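Local atomic coordinates of Tle cognate immunity protein 4 C-terminal domain-containing protein (Pseudomonas aeruginosa PAO1, PDB entry 4R1D), a protein that probably acts as the immunity protein that binds and inhibits the type VI secretion lipase Tle4, protecting the bacterium from its own toxin. Residues B[11-16]-B[145-150]. Residues are numbered along the deposited sequence; the frame is centred on the assembly and turned at random.
Sequences FGRFLI and PGFCID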
ATOM      1  N   PHE B  11      23.645   5.622  15.224  1.00 15.60           N
ATOM      2  CA  PHE B  11      22.729   4.914  14.335  1.00 17.63           C
ATOM      3  C   PHE B  11      23.545   4.396  13.149  1.00 12.61           C
ATOM      4  O   PHE B  11      24.157   5.177  12.421  1.00 16.34           O
ATOM      5  CB  PHE B  11      21.606   5.837  13.845  1.00 13.84           C
ATOM      6  CG  PHE B  11      20.743   6.399  14.947  1.00 15.45           C
ATOM      7  CD1 PHE B  11      20.046   5.558  15.809  1.00 19.38           C
ATOM      8  CD2 PHE B  11      20.608   7.771  15.099  1.00 17.33           C
ATOM      9  CE1 PHE B  11      19.243   6.081  16.822  1.00 17.12           C
ATOM     10  CE2 PHE B  11      19.807   8.307  16.105  1.00 17.52           C
ATOM     11  CZ  PHE B  11      19.123   7.460  16.966  1.00 14.93           C
ATOM     12  N   GLY B  12      23.600   3.084  12.980  1.00 14.17           N
ATOM     13  CA  GLY B  12      24.371   2.524  11.877  1.00 16.48           C
ATOM     14  C   GLY B  12      25.820   2.966  11.981  1.00 19.68           C
ATOM     15  O   GLY B  12      26.450   2.773  13.028  1.00 15.78           O
ATOM     16  N   ARG B  13      26.346   3.576  10.917  1.00 18.08           N
ATOM     17  CA  ARG B  13      27.743   4.021  10.903  1.00 13.42           C
ATOM     18  C   ARG B  13      27.888   5.447  11.404  1.00 14.81           C
ATOM     19  O   ARG B  13      29.000   5.978  11.446  1.00 18.81           O
ATOM     20  CB  ARG B  13      28.335   3.942   9.480  1.00 16.10           C
ATOM     21  CG  ARG B  13      28.197   2.584   8.802  1.00 18.50           C
ATOM     22  CD  ARG B  13      29.251   1.570   9.256  1.00 19.54           C
ATOM     23  NE  ARG B  13      28.902   0.199   8.868  1.00 20.83           N
ATOM     24  CZ  ARG B  13      29.695  -0.857   9.040  1.00 24.49           C
ATOM     25  NH1 ARG B  13      30.903  -0.699   9.575  1.00 22.93           N
ATOM     26  NH2 ARG B  13      29.289  -2.069   8.678  1.00 19.78           N
ATOM     27  N   PHE B  14      26.775   6.063  11.794  1.00 18.08           N
ATOM     28  CA  PHE B  14      26.753   7.505  12.026  1.00 19.31           C
ATOM     29  C   PHE B  14      26.446   7.926  13.459  1.00 19.21           C
ATOM     30  O   PHE B  14      25.960   7.135  14.260  1.00 18.24           O
ATOM     31  CB  PHE B  14      25.782   8.180  11.040  1.00 17.96           C
ATOM     32  CG  PHE B  14      26.294   8.187   9.624  1.00 18.48           C
ATOM     33  CD1 PHE B  14      26.901   9.321   9.098  1.00 17.52           C
ATOM     34  CD2 PHE B  14      26.220   7.044   8.843  1.00 17.76           C
ATOM     35  CE1 PHE B  14      27.403   9.322   7.815  1.00 19.86           C
ATOM     36  CE2 PHE B  14      26.727   7.037   7.549  1.00 19.19           C
ATOM     37  CZ  PHE B  14      27.317   8.175   7.038  1.00 20.65           C
ATOM     38  N   LEU B  15      26.739   9.188  13.754  1.00 15.86           N
ATOM     39  CA  LEU B  15      26.336   9.832  15.007  1.00 15.93           C
ATOM     40  C   LEU B  15      25.460  11.040  14.688  1.00 17.12           C
ATOM     41  O   LEU B  15      25.609  11.659  13.635  1.00 17.75           O
ATOM     42  CB  LEU B  15      27.572  10.336  15.771  1.00 18.57           C
ATOM     43  CG  LEU B  15      28.668   9.338  16.132  1.00 20.32           C
ATOM     44  CD1 LEU B  15      29.850  10.085  16.754  1.00 19.17           C
ATOM     45  CD2 LEU B  15      28.141   8.285  17.082  1.00 15.49           C
ATOM     46  N   ILE B  16      24.569  11.386  15.614  1.00 13.23           N
ATOM     47  CA  ILE B  16      23.749  12.576  15.495  1.00 15.81           C
ATOM     48  C   ILE B  16      23.358  13.017  16.899  1.00 19.18           C
ATOM     49  O   ILE B  16      23.201  12.181  17.785  1.00 17.91           O
ATOM     50  CB  ILE B  16      22.471  12.306  14.660  1.00 15.73           C
ATOM     51  CG1 ILE B  16      21.794  13.622  14.277  1.00 16.78           C
ATOM     52  CG2 ILE B  16      21.507  11.384  15.417  1.00 18.60           C
ATOM     53  CD1 ILE B  16      20.602  13.445  13.320  1.00 14.27           C
ATOM     54  N   PRO B 145      35.189  -0.300  14.403  1.00 27.59           N
ATOM     55  CA  PRO B 145      34.325  -0.146  13.223  1.00 26.89           C
ATOM     56  C   PRO B 145      33.104  -1.050  13.325  1.00 21.56           C
ATOM     57  O   PRO B 145      33.199  -2.156  13.867  1.00 20.94           O
ATOM     58  CB  PRO B 145      35.214  -0.625  12.070  1.00 27.23           C
ATOM     59  CG  PRO B 145      36.622  -0.445  12.566  1.00 29.72           C
ATOM     60  CD  PRO B 145      36.561  -0.711  14.043  1.00 30.95           C
ATOM     61  N   GLY B 146      31.968  -0.597  12.807  1.00 20.94           N
ATOM     62  CA  GLY B 146      30.783  -1.438  12.801  1.00 19.97           C
ATOM     63  C   GLY B 146      29.483  -0.666  12.696  1.00 17.36           C
ATOM     64  O   GLY B 146      29.475   0.561  12.791  1.00 19.05           O
ATOM     65  N   PHE B 147      28.390  -1.410  12.530  1.00 19.33           N
ATOM     66  CA  PHE B 147      27.062  -0.855  12.305  1.00 19.84           C
ATOM     67  C   PHE B 147      26.231  -0.961  13.591  1.00 14.47           C
ATOM     68  O   PHE B 147      25.876  -2.055  14.019  1.00 18.29           O
ATOM     69  CB  PHE B 147      26.408  -1.636  11.160  1.00 18.07           C
ATOM     70  CG  PHE B 147      25.079  -1.086  10.717  1.00 17.96           C
ATOM     71  CD1 PHE B 147      25.008  -0.082   9.762  1.00 20.58           C
ATOM     72  CD2 PHE B 147      23.904  -1.590  11.240  1.00 18.41           C
ATOM     73  CE1 PHE B 147      23.777   0.413   9.350  1.00 18.70           C
ATOM     74  CE2 PHE B 147      22.683  -1.096  10.834  1.00 18.87           C
ATOM     75  CZ  PHE B 147      22.617  -0.096   9.893  1.00 15.85           C
ATOM     76  N   CYS B 148      25.941   0.175  14.212  1.00 17.32           N
ATOM     77  CA  CYS B 148      25.248   0.182  15.493  1.00 16.90           C
ATOM     78  C   CYS B 148      23.758  -0.044  15.340  1.00 17.84           C
ATOM     79  O   CYS B 148      23.124   0.562  14.488  1.00 17.68           O
ATOM     80  CB  CYS B 148      25.484   1.494  16.236  1.00 15.92           C
ATOM     81  SG  CYS B 148      27.158   1.652  16.955  1.00 19.54           S
ATOM     82  N   ILE B 149      23.222  -0.918  16.184  1.00 18.93           N
ATOM     83  CA  ILE B 149      21.784  -1.140  16.281  1.00 15.89           C
ATOM     84  C   ILE B 149      21.413  -1.061  17.770  1.00 16.93           C
ATOM     85  O   ILE B 149      22.255  -0.687  18.594  1.00 18.41           O
ATOM     86  CB  ILE B 149      21.398  -2.504  15.672  1.00 16.20           C
ATOM     87  CG1 ILE B 149      22.017  -3.653  16.475  1.00 19.04           C
ATOM     88  CG2 ILE B 149      21.866  -2.581  14.204  1.00 17.13           C
ATOM     89  CD1 ILE B 149      21.581  -5.033  16.025  1.00 18.25           C
ATOM     90  N   ASP B 150      20.175  -1.405  18.127  1.00 17.26           N
ATOM     91  CA  ASP B 150      19.782  -1.406  19.534  1.00 18.80           C
ATOM     92  C   ASP B 150      20.706  -2.310  20.340  1.00 19.18           C
ATOM     93  O   ASP B 150      20.827  -3.492  20.035  1.00 17.01           O
ATOM     94  CB  ASP B 150      18.363  -1.939  19.711  1.00 21.53           C
ATOM     95  CG  ASP B 150      17.367  -1.235  18.836  1.00 22.43           C
ATOM     96  OD1 ASP B 150      16.808  -0.207  19.272  1.00 23.77           O
ATOM     97  OD2 ASP B 150      17.152  -1.707  17.711  1.00 22.65           O
TER
HETATM   98  O   HOH W   1      32.270   1.689  11.089  1.00 22.95           O
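Phe147 places CG anti to its backbone N (chi1 -174°), and one face of its ring meets Gly12, while the Arg13 chain bends at chi2 (-80°), setting CD 3.7 Å from Gly146 O, and then runs extended. Gly12 CA sits over that ring face in a CH-pi contact, 3.5 Å from the ring centroid and displaced toward the CD1-CE1 side of the rim. Arg13 NE lies at the edge of the same ring, and the two side chains cross at about a right angle. One guanidinium face covers the peptide between Gly146 and Phe147, with Phe147 N 3.8 Å above its centre. A water in the guanidinium plane accepts from Arg13 NH1 (3.1 Å) and from Gly146 N (2.9 Å), joining two donors that cannot bond each other. Gly12 and Cys148 form a single antiparallel, hydrogen-bonded bridge: Cys148 N donates to Gly12 O (2.9 Å), and Gly12 N to Cys148 O (3.0 Å). Beyond the segments, Arg13 NE forms a salt bridge with Glu162, and NH1 bonds Gly156 O. The buried contact thus links the N- and C-terminal family regions, tying the type II' turn of hairpin 7-11/14-18 to edge strand 146-149, with Tyr28 of strand 23-30 touching both Phe11 and Phe147.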